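Local coordinates for nitrate regulatory protein (PDB 4AKK) that senses nitrate and nitrite and binds the terminator in the nasF operon leader RNA, so that transcription of the nasFEDCBA operon continues, at residues A183-A188 against V302-A307; Y190-G195 against G295-L300; E197-E202 against D228-C233; H71-E76 against A100-Q105; L135-A140 against F159-R164. All coordinates share one frame; numbering follows the deposited sequence.

Contact 1 of 5, residues A183-A188 against V302-A307; sequences AGRMVA and VDLLNA
Arg185 reaches across to Ala307 and Asp303, while Met186, one residue on, meets Leu304. The two helical segments run antiparallel at 167°, with axes 10.5 Å apart, a wide spacing that long side chains have to bridge. The enclosed side of the contact is apolar. Met186 bends at its second and third torsions, and its SD lies 4.0 Å from CD2 of Leu304; both residues are buried, and a flexible thioether against a branched leucine suits such a greasy position. On the other, partly exposed side, Arg185 does the work with its whole length. Extended from CG to NE, it carries CD to 4.1 Å from CA of Leu304. Farther out, NE comes within 3.7 Å of the Ala307 CB, and this methyl and the carbonyl oxygen of Asp303 lie over one face of the guanidinium. Alanine is small enough to let the flat group settle on it. Asp303 meets Arg185 through its CB, 3.7 Å from NH1, and not through its charge: OD2 stays 5.0 Å from NH1 and is hydrogen-bonded to Gln245 instead. The opposite charges can therefore attract only at a distance, and no hydrogen bond crosses the contact. This is antiparallel packing between helices 180-212 and 277-312 of the all-helical NIT domain, with a buried Met-Leu pair on one side and a partly exposed arginine on the other.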
# COMPACT_ATOMS: atom_id res chain seq x y z
N ALA A 183 17.11 -0.07 -4.39
CA ALA A 183 15.74 0.33 -4.12
C ALA A 183 15.40 0.02 -2.67
O ALA A 183 14.78 0.84 -2.00
CB ALA A 183 14.77 -0.36 -5.07
N GLY A 184 15.82 -1.15 -2.20
CA GLY A 184 15.66 -1.53 -0.80
C GLY A 184 16.34 -0.56 0.16
O GLY A 184 15.81 -0.26 1.23
N ARG A 185 17.53 -0.08 -0.22
CA ARG A 185 18.27 0.88 0.59
C ARG A 185 17.60 2.25 0.61
O ARG A 185 17.61 2.93 1.63
CB ARG A 185 19.71 1.06 0.08
CG ARG A 185 20.66 -0.04 0.51
CD ARG A 185 22.06 0.20 -0.06
NE ARG A 185 22.90 -0.96 0.16
CZ ARG A 185 23.63 -1.16 1.25
NH1 ARG A 185 23.64 -0.25 2.21
NH2 ARG A 185 24.36 -2.26 1.37
N MET A 186 17.02 2.64 -0.52
CA MET A 186 16.33 3.92 -0.61
C MET A 186 15.11 3.93 0.30
O MET A 186 14.86 4.91 0.99
CB MET A 186 15.94 4.27 -2.05
CG MET A 186 17.08 4.88 -2.85
SD MET A 186 17.37 6.65 -2.57
CE MET A 186 16.80 6.89 -0.90
N VAL A 187 14.36 2.84 0.31
CA VAL A 187 13.18 2.77 1.16
C VAL A 187 13.55 2.75 2.65
O VAL A 187 12.91 3.41 3.47
CB VAL A 187 12.28 1.58 0.79
CG1 VAL A 187 11.23 1.33 1.88
CG2 VAL A 187 11.60 1.84 -0.54
N ALA A 188 14.58 1.99 3.00
CA ALA A 188 15.09 1.96 4.37
C ALA A 188 15.50 3.36 4.83
O ALA A 188 15.20 3.78 5.95
CB ALA A 188 16.27 0.99 4.49
N VAL A 302 26.27 7.25 3.20
CA VAL A 302 27.60 6.76 2.83
C VAL A 302 27.50 5.34 2.27
O VAL A 302 28.03 5.06 1.18
CB VAL A 302 28.57 6.78 4.02
CG1 VAL A 302 29.85 6.00 3.70
CG2 VAL A 302 28.89 8.21 4.40
N ASP A 303 26.81 4.47 2.99
CA ASP A 303 26.65 3.08 2.55
C ASP A 303 25.91 2.97 1.22
O ASP A 303 26.26 2.14 0.38
CB ASP A 303 25.93 2.24 3.61
CG ASP A 303 26.78 2.02 4.84
OD1 ASP A 303 28.03 2.04 4.70
OD2 ASP A 303 26.22 1.83 5.94
N LEU A 304 24.89 3.80 1.04
CA LEU A 304 24.14 3.76 -0.20
C LEU A 304 25.04 4.18 -1.37
O LEU A 304 24.98 3.59 -2.45
CB LEU A 304 22.90 4.66 -0.12
CG LEU A 304 22.23 5.08 -1.43
CD1 LEU A 304 21.71 3.91 -2.21
CD2 LEU A 304 21.10 6.09 -1.17
N LEU A 305 25.88 5.18 -1.14
CA LEU A 305 26.77 5.68 -2.19
C LEU A 305 27.86 4.67 -2.54
O LEU A 305 28.19 4.48 -3.71
CB LEU A 305 27.38 7.04 -1.79
CG LEU A 305 26.32 8.14 -1.66
CD1 LEU A 305 26.94 9.46 -1.27
CD2 LEU A 305 25.51 8.28 -2.95
N ASN A 306 28.42 4.01 -1.52
CA ASN A 306 29.40 2.96 -1.76
C ASN A 306 28.78 1.85 -2.58
O ASN A 306 29.36 1.38 -3.56
CB ASN A 306 29.94 2.39 -0.43
CG ASN A 306 30.82 3.38 0.32
OD1 ASN A 306 31.37 4.32 -0.26
ND2 ASN A 306 30.99 3.15 1.62
N ALA A 307 27.57 1.44 -2.19
CA ALA A 307 26.88 0.39 -2.91
C ALA A 307 26.61 0.81 -4.36
O ALA A 307 26.74 0.00 -5.28
CB ALA A 307 25.59 -0.01 -2.19

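Contact 2 of 5, residues Y190-G195 against G295-L300; sequences YSFMQG and GVEELL
Phe192 and Glu297 mark the closest backbone approach, with their CA atoms 7.3 Å apart, in an antiparallel helix pair of the all-helical NIT domain. The two segments cross at -159° with axes 10.6 Å apart, and the ring of Phe192 reaches into the gap. Phe192 holds CG anti to its backbone N (chi1 -172°), and the ring is met by three residues of 295-300, all at oblique positions. CE1 lies 3.6 Å from CB of Glu297, CE2 lies 3.8 Å from CG1 of Val296, and CG lies 3.9 Å from CD1 of Leu300. A large flat side chain suits this place because it can touch two successive helical turns at once. Phe237 of helix 217-240 adds an edge-to-face stack, so the ring belongs to a wider apolar core. Glu297 is buried too, but its charge is provided for: OE1 forms a salt bridge with Arg294, and OE2 is hydrogen-bonded to Ser67 OG. Extended beyond CG, the same side chain crosses Met193 at about a right angle and brings OE2 to within a close 3.0 Å of the Met193 CG, the methylene carbon next to sulfur.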
# COMPACT_ATOMS: atom_id res chain seq x y z
N TYR A 190 14.50 6.33 3.44
CA TYR A 190 13.29 7.14 3.49
C TYR A 190 12.53 6.86 4.78
O TYR A 190 12.06 7.78 5.45
CB TYR A 190 12.38 6.86 2.28
CG TYR A 190 11.02 7.47 2.42
CD1 TYR A 190 10.85 8.85 2.40
CD2 TYR A 190 9.89 6.68 2.60
CE1 TYR A 190 9.61 9.43 2.54
CE2 TYR A 190 8.64 7.25 2.74
CZ TYR A 190 8.51 8.63 2.71
OH TYR A 190 7.27 9.21 2.85
N SER A 191 12.39 5.58 5.12
CA SER A 191 11.71 5.22 6.36
C SER A 191 12.38 5.91 7.52
O SER A 191 11.71 6.48 8.38
CB SER A 191 11.74 3.71 6.59
OG SER A 191 11.14 3.01 5.51
N PHE A 192 13.70 5.85 7.56
CA PHE A 192 14.45 6.44 8.65
C PHE A 192 14.29 7.96 8.66
O PHE A 192 14.07 8.57 9.70
CB PHE A 192 15.94 6.06 8.53
CG PHE A 192 16.76 6.46 9.72
CD1 PHE A 192 17.27 7.75 9.82
CD2 PHE A 192 17.02 5.55 10.74
CE1 PHE A 192 18.02 8.12 10.91
CE2 PHE A 192 17.77 5.93 11.83
CZ PHE A 192 18.27 7.21 11.92
N MET A 193 14.42 8.58 7.48
CA MET A 193 14.31 10.03 7.36
C MET A 193 12.94 10.48 7.87
O MET A 193 12.81 11.51 8.53
CB MET A 193 14.49 10.47 5.89
CG MET A 193 15.95 10.54 5.40
SD MET A 193 16.11 10.84 3.60
CE MET A 193 15.72 12.57 3.53
N GLN A 194 11.93 9.69 7.55
CA GLN A 194 10.56 10.02 7.91
C GLN A 194 10.31 9.87 9.41
O GLN A 194 9.65 10.70 10.02
CB GLN A 194 9.58 9.15 7.10
CG GLN A 194 8.14 9.61 7.20
CD GLN A 194 7.94 11.03 6.70
OE1 GLN A 194 7.69 11.95 7.49
NE2 GLN A 194 8.07 11.23 5.40
N GLY A 195 10.86 8.81 10.01
CA GLY A 195 10.76 8.67 11.45
C GLY A 195 11.42 9.84 12.18
O GLY A 195 10.92 10.32 13.20
N GLY A 295 23.54 11.05 12.97
CA GLY A 295 24.76 10.27 12.84
C GLY A 295 24.51 9.00 12.06
O GLY A 295 25.22 8.68 11.10
N VAL A 296 23.48 8.27 12.46
CA VAL A 296 23.12 7.05 11.76
C VAL A 296 22.68 7.32 10.32
O VAL A 296 23.04 6.58 9.40
CB VAL A 296 22.02 6.28 12.51
CG1 VAL A 296 21.53 5.15 11.65
CG2 VAL A 296 22.55 5.74 13.83
N GLU A 297 21.90 8.38 10.13
CA GLU A 297 21.39 8.71 8.80
C GLU A 297 22.54 9.00 7.83
O GLU A 297 22.48 8.64 6.65
CB GLU A 297 20.45 9.91 8.90
CG GLU A 297 19.89 10.40 7.58
CD GLU A 297 19.08 11.69 7.74
OE1 GLU A 297 19.33 12.46 8.70
OE2 GLU A 297 18.20 11.93 6.89
N GLU A 298 23.58 9.67 8.32
CA GLU A 298 24.75 9.96 7.49
C GLU A 298 25.44 8.66 7.07
O GLU A 298 25.98 8.56 5.96
CB GLU A 298 25.72 10.88 8.23
CG GLU A 298 25.15 12.27 8.49
CD GLU A 298 26.13 13.21 9.15
OE1 GLU A 298 26.93 12.75 9.99
OE2 GLU A 298 26.10 14.42 8.83
N LEU A 299 25.41 7.65 7.94
CA LEU A 299 26.01 6.37 7.61
C LEU A 299 25.23 5.70 6.49
O LEU A 299 25.80 5.10 5.57
CB LEU A 299 26.06 5.45 8.83
CG LEU A 299 26.34 3.98 8.48
CD1 LEU A 299 27.78 3.76 8.01
CD2 LEU A 299 26.02 3.03 9.64
N LEU A 300 23.91 5.80 6.57
CA LEU A 300 23.07 5.14 5.57
C LEU A 300 23.40 5.69 4.19
O LEU A 300 23.49 4.95 3.22
CB LEU A 300 21.59 5.34 5.89
CG LEU A 300 21.09 4.85 7.25
CD1 LEU A 300 19.58 5.11 7.38
CD2 LEU A 300 21.43 3.37 7.44

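Contact 3 of 5, residues E197-E202 against D228-C233; sequences ELAGQE and DGQQPC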
# COMPACT_ATOMS: atom_id res chain seq x y z
N GLU A 197 11.93 12.85 10.94
CA GLU A 197 11.12 14.06 10.76
C GLU A 197 10.00 14.15 11.80
O GLU A 197 9.73 15.21 12.37
CB GLU A 197 10.52 14.11 9.35
CG GLU A 197 9.35 15.09 9.20
CD GLU A 197 9.68 16.53 9.61
OE1 GLU A 197 10.86 16.82 9.93
OE2 GLU A 197 8.77 17.40 9.61
N LEU A 198 9.34 13.02 12.03
CA LEU A 198 8.25 12.95 12.99
C LEU A 198 8.77 13.11 14.41
O LEU A 198 8.07 13.63 15.27
CB LEU A 198 7.50 11.62 12.85
CG LEU A 198 6.72 11.42 11.53
CD1 LEU A 198 5.87 10.16 11.58
CD2 LEU A 198 5.84 12.61 11.20
N ALA A 199 9.99 12.63 14.67
CA ALA A 199 10.64 12.90 15.96
C ALA A 199 10.86 14.41 16.12
O ALA A 199 10.63 14.96 17.19
CB ALA A 199 11.97 12.14 16.07
N GLY A 200 11.30 15.06 15.05
CA GLY A 200 11.41 16.51 15.01
C GLY A 200 10.09 17.24 15.25
O GLY A 200 10.07 18.25 15.92
N GLN A 201 8.99 16.73 14.70
CA GLN A 201 7.68 17.31 14.99
C GLN A 201 7.26 17.06 16.44
O GLN A 201 6.64 17.93 17.05
CB GLN A 201 6.61 16.82 14.00
CG GLN A 201 6.90 17.28 12.59
CD GLN A 201 5.88 16.78 11.59
OE1 GLN A 201 4.77 16.39 11.97
NE2 GLN A 201 6.24 16.79 10.31
N GLU A 202 7.59 15.89 16.97
CA GLU A 202 7.44 15.64 18.42
C GLU A 202 8.15 16.70 19.27
O GLU A 202 7.61 17.18 20.27
CB GLU A 202 7.98 14.25 18.79
CG GLU A 202 7.85 13.91 20.29
CD GLU A 202 8.64 12.66 20.67
OE1 GLU A 202 9.02 11.89 19.76
OE2 GLU A 202 8.87 12.44 21.89
N ASP A 228 3.40 7.97 17.90
CA ASP A 228 2.97 6.68 17.35
C ASP A 228 3.39 6.53 15.89
O ASP A 228 3.71 5.44 15.46
CB ASP A 228 1.45 6.54 17.45
CG ASP A 228 0.97 6.44 18.89
OD1 ASP A 228 1.79 6.06 19.77
OD2 ASP A 228 -0.22 6.73 19.12
N GLY A 229 3.39 7.62 15.14
CA GLY A 229 3.75 7.58 13.74
C GLY A 229 5.18 7.13 13.50
O GLY A 229 5.50 6.54 12.46
N GLN A 230 6.06 7.42 14.46
CA GLN A 230 7.45 7.01 14.38
C GLN A 230 7.61 5.49 14.30
O GLN A 230 8.50 4.99 13.59
CB GLN A 230 8.22 7.57 15.57
CG GLN A 230 8.37 9.08 15.54
CD GLN A 230 8.74 9.66 16.88
OE1 GLN A 230 9.50 9.06 17.64
NE2 GLN A 230 8.21 10.85 17.18
N GLN A 231 6.75 4.77 15.02
CA GLN A 231 6.86 3.31 15.10
C GLN A 231 6.94 2.61 13.74
O GLN A 231 7.91 1.90 13.48
CB GLN A 231 5.70 2.72 15.92
CG GLN A 231 5.94 2.67 17.42
CD GLN A 231 6.89 1.56 17.85
OE1 GLN A 231 7.19 0.64 16.93
NE2 GLN A 231 7.34 1.53 18.99
N PRO A 232 5.92 2.78 12.89
CA PRO A 232 5.99 2.14 11.57
C PRO A 232 7.18 2.63 10.73
O PRO A 232 7.70 1.86 9.93
CB PRO A 232 4.65 2.51 10.91
CG PRO A 232 4.15 3.70 11.72
CD PRO A 232 4.59 3.36 13.12
N CYS A 233 7.62 3.87 10.92
CA CYS A 233 8.79 4.37 10.20
C CYS A 233 10.06 3.60 10.57
O CYS A 233 10.80 3.15 9.69
CB CYS A 233 9.00 5.87 10.44
SG CYS A 233 7.68 6.92 9.79
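Gln230 and Glu202 are brought together by their torsions: Gln230 has CG anti to its carbonyl carbon (chi1 -68°) and is extended beyond it, while Glu202 has CG anti to its backbone N (chi1 -180°). The two extended chains cross at about a right angle, and NE2 of Gln230 donates to OE1 of Glu202 at 2.9 Å. The bond is nearly straight, 171° at the hydrogen; it lies in the amide plane and reaches the oxygen on its anti side, somewhat out of the carboxylate plane. NE2 also makes a weak bond, 3.4 Å long, to the carbonyl O of Leu198. An amide suits this buried spot, since its oxygen can serve another partner: Arg289 binds both Gln230 OE1 and Glu202 OE1, and Arg263 forms a salt bridge with Glu202 OE2. The two arginines would favour a charged carboxylate. Beside this polar group the packing is apolar. Leu198 sets CB 3.8 Å from CG of Gln230, and its CD1 lies against the bare backbone of Gly229, 3.7 Å from the carbonyl carbon. The same methyl is 4.1 Å from SG of Cys233, beyond the kink at Pro232. The axes of 197-202 and 228-233 come within 9.1 Å; their parent helices, 180-212 and 217-240, consecutive and antiparallel, form a helical hairpin of the NIT domain, with a buried Gln-Glu pair bound by arginines of helices 257-267 and 277-312.

Contact 4 of 5, residues H71-E76 against A100-Q105; sequences HMLQCE and ALVDEQ. With EDO (1,2-ethanediol), chain E.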
# COMPACT_ATOMS: atom_id res chain seq x y z
N HIS A 71 17.71 18.11 7.10
CA HIS A 71 18.30 18.18 8.43
C HIS A 71 18.53 19.63 8.88
O HIS A 71 18.18 20.01 10.01
CB HIS A 71 19.59 17.36 8.52
CG HIS A 71 20.23 17.41 9.88
ND1 HIS A 71 19.75 16.68 10.95
CD2 HIS A 71 21.27 18.13 10.35
CE1 HIS A 71 20.48 16.94 12.02
NE2 HIS A 71 21.41 17.82 11.68
N MET A 72 19.12 20.43 8.01
CA MET A 72 19.33 21.84 8.31
C MET A 72 17.99 22.57 8.54
O MET A 72 17.89 23.41 9.44
CB MET A 72 20.12 22.54 7.20
CG MET A 72 21.58 22.04 7.00
SD MET A 72 22.59 21.51 8.42
CE MET A 72 22.08 22.54 9.79
N LEU A 73 16.99 22.25 7.73
CA LEU A 73 15.65 22.84 7.89
C LEU A 73 15.05 22.46 9.24
O LEU A 73 14.38 23.26 9.88
CB LEU A 73 14.72 22.42 6.76
CG LEU A 73 14.99 23.13 5.43
CD1 LEU A 73 14.32 22.39 4.29
CD2 LEU A 73 14.54 24.59 5.48
N GLN A 74 15.31 21.23 9.68
CA GLN A 74 14.89 20.78 11.01
C GLN A 74 15.61 21.57 12.12
O GLN A 74 15.01 21.89 13.15
CB GLN A 74 15.17 19.27 11.17
CG GLN A 74 14.21 18.36 10.40
CD GLN A 74 14.77 16.96 10.13
OE1 GLN A 74 15.99 16.74 10.20
NE2 GLN A 74 13.89 16.02 9.79
N CYS A 75 16.88 21.88 11.91
CA CYS A 75 17.61 22.72 12.87
C CYS A 75 17.02 24.12 12.89
O CYS A 75 16.77 24.69 13.96
CB CYS A 75 19.11 22.78 12.52
SG CYS A 75 19.99 21.17 12.61
N GLU A 76 16.78 24.68 11.71
CA GLU A 76 16.17 26.00 11.64
C GLU A 76 14.78 26.00 12.27
O GLU A 76 14.41 26.93 12.98
CB GLU A 76 16.12 26.53 10.20
CG GLU A 76 15.73 28.00 10.10
CD GLU A 76 15.90 28.58 8.71
OE1 GLU A 76 16.35 27.85 7.81
OE2 GLU A 76 15.59 29.77 8.52
N ALA A 100 21.86 30.10 7.57
CA ALA A 100 23.05 30.11 6.72
C ALA A 100 23.37 28.71 6.20
O ALA A 100 23.71 28.52 5.03
CB ALA A 100 24.25 30.68 7.49
N LEU A 101 23.26 27.73 7.09
CA LEU A 101 23.48 26.33 6.74
C LEU A 101 22.47 25.82 5.72
O LEU A 101 22.81 25.07 4.80
CB LEU A 101 23.44 25.46 7.99
CG LEU A 101 24.59 25.74 8.96
CD1 LEU A 101 24.54 24.75 10.11
CD2 LEU A 101 25.92 25.65 8.23
N VAL A 102 21.21 26.21 5.90
CA VAL A 102 20.16 25.85 4.96
C VAL A 102 20.48 26.41 3.58
O VAL A 102 20.37 25.71 2.56
CB VAL A 102 18.80 26.41 5.43
CG1 VAL A 102 17.82 26.44 4.27
CG2 VAL A 102 18.24 25.63 6.63
N ASP A 103 20.85 27.68 3.53
CA ASP A 103 21.14 28.34 2.26
C ASP A 103 22.30 27.64 1.55
O ASP A 103 22.30 27.48 0.33
CB ASP A 103 21.47 29.81 2.50
CG ASP A 103 20.26 30.61 2.93
OD1 ASP A 103 19.13 30.09 2.79
OD2 ASP A 103 20.44 31.76 3.38
N GLU A 104 23.29 27.23 2.33
CA GLU A 104 24.42 26.45 1.84
C GLU A 104 23.97 25.11 1.25
O GLU A 104 24.44 24.71 0.18
CB GLU A 104 25.43 26.24 2.96
CG GLU A 104 26.40 25.08 2.76
CD GLU A 104 27.39 24.97 3.91
OE1 GLU A 104 27.71 26.02 4.51
OE2 GLU A 104 27.83 23.84 4.22
N GLN A 105 23.06 24.43 1.94
CA GLN A 105 22.56 23.16 1.42
C GLN A 105 21.61 23.33 0.22
O GLN A 105 21.56 22.48 -0.66
CB GLN A 105 21.87 22.34 2.52
CG GLN A 105 22.80 21.92 3.65
CD GLN A 105 24.02 21.15 3.15
OE1 GLN A 105 24.00 20.55 2.08
NE2 GLN A 105 25.09 21.18 3.94
C1 EDO E . 16.41 31.40 0.99
O1 EDO E . 17.58 30.66 0.62
C2 EDO E . 15.39 31.41 -0.15
O2 EDO E . 14.45 32.48 0.06
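Glu76 presents its flat carboxylate to Val102, whose CG2 approaches the end of OE1 to a short 3.1 Å; CG1 stays farther from that oxygen, and both methyls lie near the carboxylate plane. The two side chains cross at about a right angle. The glutamate reaches this far because CG is anti to its backbone N (chi1 -170°) and the chain stays extended. Its charge is met elsewhere: Arg142 forms a salt bridge with Glu76 OE2 and another with Asp103 OD1, which would be expected to ease the repulsion between the two acids. Asp103 OD1 also accepts a 2.7 Å hydrogen bond from O1 of an ethanediol molecule, probably taken up from the crystallisation liquor. The remaining contact is apolar. Met72 and Val102 have the nearest CA atoms across the contact, 5.3 Å apart, and Met72 sets CB 3.7 Å from the Val102 CG2; a beta-branched valine fills so narrow a gap without reaching far. Bent at its second and third torsions, Met72 then puts CG 3.6 Å from CG of Gln105 and turns CE toward Leu101, so close to CD1 that the exact position of this methyl is doubtful. Leu73 adds CD2, 4.0 Å from CG1 of Val102. Segments 71-76 and 100-105, antiparallel with axes 8.7 Å apart, belong to helices 56-85 and 92-117, which form a hairpin; helix 138-147 lies against Leu73 and Val102 through Leu138, and helix 152-167 packs on Leu73 and Glu76.

Contact 5 of 5, residues L135-A140 against F159-R164; sequences LPQLAA and FSRIIR. With EDO (1,2-ethanediol), chain E.
Leu138 meets two side chains of the facing helix: it crosses Phe159 at about a right angle and Ile162 obliquely, and its CD2 touches both. CD2 is 3.9 Å from CE1 of the Phe159 ring, approached obliquely, and 3.5 Å from CD1 of Ile162. In Leu138 the first torsion (chi1 -81°) sets CG anti to the carbonyl carbon, beside the backbone N, and the second (chi2 173°) places the CD branches. Ile162 takes part with two branches, which suits its place between two leucines: CD1 goes to Leu138, while CG2, on the other branch, lies 3.6 Å from CD2 of Leu135. These four residues are buried and make a compact apolar group. At the outer margin the contact turns polar. Gln137 and Arg161 cross obliquely, with amide and guanidinium planes 73° apart, and OE1 of Gln137 stands 3.8 Å from NH2 of Arg161. A water joins them, donating to OE1 at 2.6 Å and accepting from NH2 at 2.9 Å. Long polar chains are apt here, where their ends can keep company with solvent. Around the far side of the segment, the Ala139 N makes a weak bond to ethanediol O2. Aliphatic side chains packed between neighbouring helices are the ordinary interior of a helical bundle, here between segment 135-140, leading into helix 138-147, and helix 152-167 of the NIT domain.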
# COMPACT_ATOMS: atom_id res chain seq x y z
N LEU A 135 10.31 26.39 -1.65
CA LEU A 135 11.62 26.81 -1.17
C LEU A 135 11.83 28.33 -1.12
O LEU A 135 12.37 28.84 -0.14
CB LEU A 135 12.74 26.11 -1.94
CG LEU A 135 12.89 24.64 -1.57
CD1 LEU A 135 13.96 23.95 -2.40
CD2 LEU A 135 13.17 24.48 -0.08
N PRO A 136 11.42 29.07 -2.17
CA PRO A 136 11.64 30.52 -2.17
C PRO A 136 10.83 31.26 -1.10
O PRO A 136 11.01 32.46 -0.93
CB PRO A 136 11.17 30.95 -3.56
CG PRO A 136 11.18 29.71 -4.39
CD PRO A 136 10.84 28.60 -3.44
N GLN A 137 9.94 30.56 -0.41
CA GLN A 137 9.13 31.21 0.61
C GLN A 137 9.87 31.31 1.94
O GLN A 137 9.41 31.95 2.88
CB GLN A 137 7.80 30.48 0.79
CG GLN A 137 7.06 30.26 -0.50
CD GLN A 137 5.59 29.95 -0.29
OE1 GLN A 137 5.18 29.51 0.79
NE2 GLN A 137 4.79 30.16 -1.33
N LEU A 138 11.04 30.69 2.01
CA LEU A 138 11.87 30.76 3.20
C LEU A 138 12.23 32.18 3.61
O LEU A 138 12.26 32.49 4.80
CB LEU A 138 13.14 29.93 3.03
CG LEU A 138 12.95 28.44 3.27
CD1 LEU A 138 14.21 27.69 2.91
CD2 LEU A 138 12.54 28.19 4.71
N ALA A 139 12.50 33.05 2.64
CA ALA A 139 12.85 34.43 2.96
C ALA A 139 11.73 35.14 3.73
O ALA A 139 11.97 35.75 4.77
CB ALA A 139 13.22 35.20 1.70
N ALA A 140 10.51 35.05 3.22
CA ALA A 140 9.36 35.68 3.88
C ALA A 140 9.13 35.11 5.28
O ALA A 140 8.87 35.85 6.23
CB ALA A 140 8.12 35.52 3.03
N PHE A 159 7.71 25.36 8.09
CA PHE A 159 8.93 24.58 7.96
C PHE A 159 8.59 23.12 7.66
O PHE A 159 9.16 22.50 6.77
CB PHE A 159 9.79 24.66 9.23
CG PHE A 159 10.59 25.93 9.34
CD1 PHE A 159 11.61 26.20 8.45
CD2 PHE A 159 10.30 26.85 10.32
CE1 PHE A 159 12.34 27.37 8.55
CE2 PHE A 159 11.02 28.03 10.42
CZ PHE A 159 12.04 28.29 9.53
N SER A 160 7.64 22.57 8.42
CA SER A 160 7.26 21.18 8.27
C SER A 160 6.76 20.89 6.86
O SER A 160 6.99 19.80 6.34
CB SER A 160 6.19 20.79 9.28
OG SER A 160 6.69 20.89 10.60
N ARG A 161 6.06 21.84 6.26
CA ARG A 161 5.51 21.67 4.91
C ARG A 161 6.61 21.64 3.84
O ARG A 161 6.56 20.83 2.92
CB ARG A 161 4.49 22.77 4.60
CG ARG A 161 4.08 22.80 3.13
CD ARG A 161 2.97 23.80 2.88
NE ARG A 161 3.40 25.17 3.13
CZ ARG A 161 2.65 26.24 2.90
NH1 ARG A 161 1.42 26.10 2.41
NH2 ARG A 161 3.12 27.45 3.16
N ILE A 162 7.59 22.54 3.95
CA ILE A 162 8.73 22.51 3.05
C ILE A 162 9.45 21.17 3.16
O ILE A 162 9.80 20.54 2.15
CB ILE A 162 9.72 23.64 3.38
CG1 ILE A 162 9.09 25.00 3.06
CG2 ILE A 162 11.02 23.46 2.60
CD1 ILE A 162 9.91 26.19 3.51
N ILE A 163 9.64 20.72 4.39
CA ILE A 163 10.29 19.45 4.67
C ILE A 163 9.56 18.24 4.08
O ILE A 163 10.18 17.34 3.51
CB ILE A 163 10.49 19.26 6.21
CG1 ILE A 163 11.60 20.21 6.69
CG2 ILE A 163 10.86 17.81 6.51
CD1 ILE A 163 11.66 20.41 8.22
N ARG A 164 8.24 18.22 4.20
CA ARG A 164 7.45 17.10 3.71
C ARG A 164 7.52 16.92 2.18
O ARG A 164 7.59 15.80 1.68
CB ARG A 164 5.99 17.25 4.15
CG ARG A 164 5.03 16.26 3.48
CD ARG A 164 3.67 16.28 4.16
NE ARG A 164 3.16 17.64 4.26
CZ ARG A 164 2.38 18.21 3.34
NH1 ARG A 164 2.02 17.53 2.26
NH2 ARG A 164 1.96 19.46 3.52
C1 EDO E . 16.41 31.40 0.99
O1 EDO E . 17.58 30.66 0.62
C2 EDO E . 15.39 31.41 -0.15
O2 EDO E . 14.45 32.48 0.06
O HOH W 1 5.66 28.76 3.21

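In the fold
All five contacts join helices of the NIT domain, the nitrate- and nitrite-sensing part of the protein. Contacts 4 and 5 come first along the chain; their centres are 11 Å apart, and helices 56-85 and 152-167 pack together between them. Contacts 1, 2 and 3 follow, nested: contact 3 inside contact 2, and contact 2 inside contact 1. All three use helix 180-212, and contacts 1 and 2, with centres 10 Å apart, share helix 277-312 as well. Glu197 of contact 3 is probably hydrogen-bonded to Gln74 of contact 4 and packs on Ile163 of contact 5; contacts 2 and 3, centres 12 Å apart, also touch. Long helices thus tie early and late parts of the domain together.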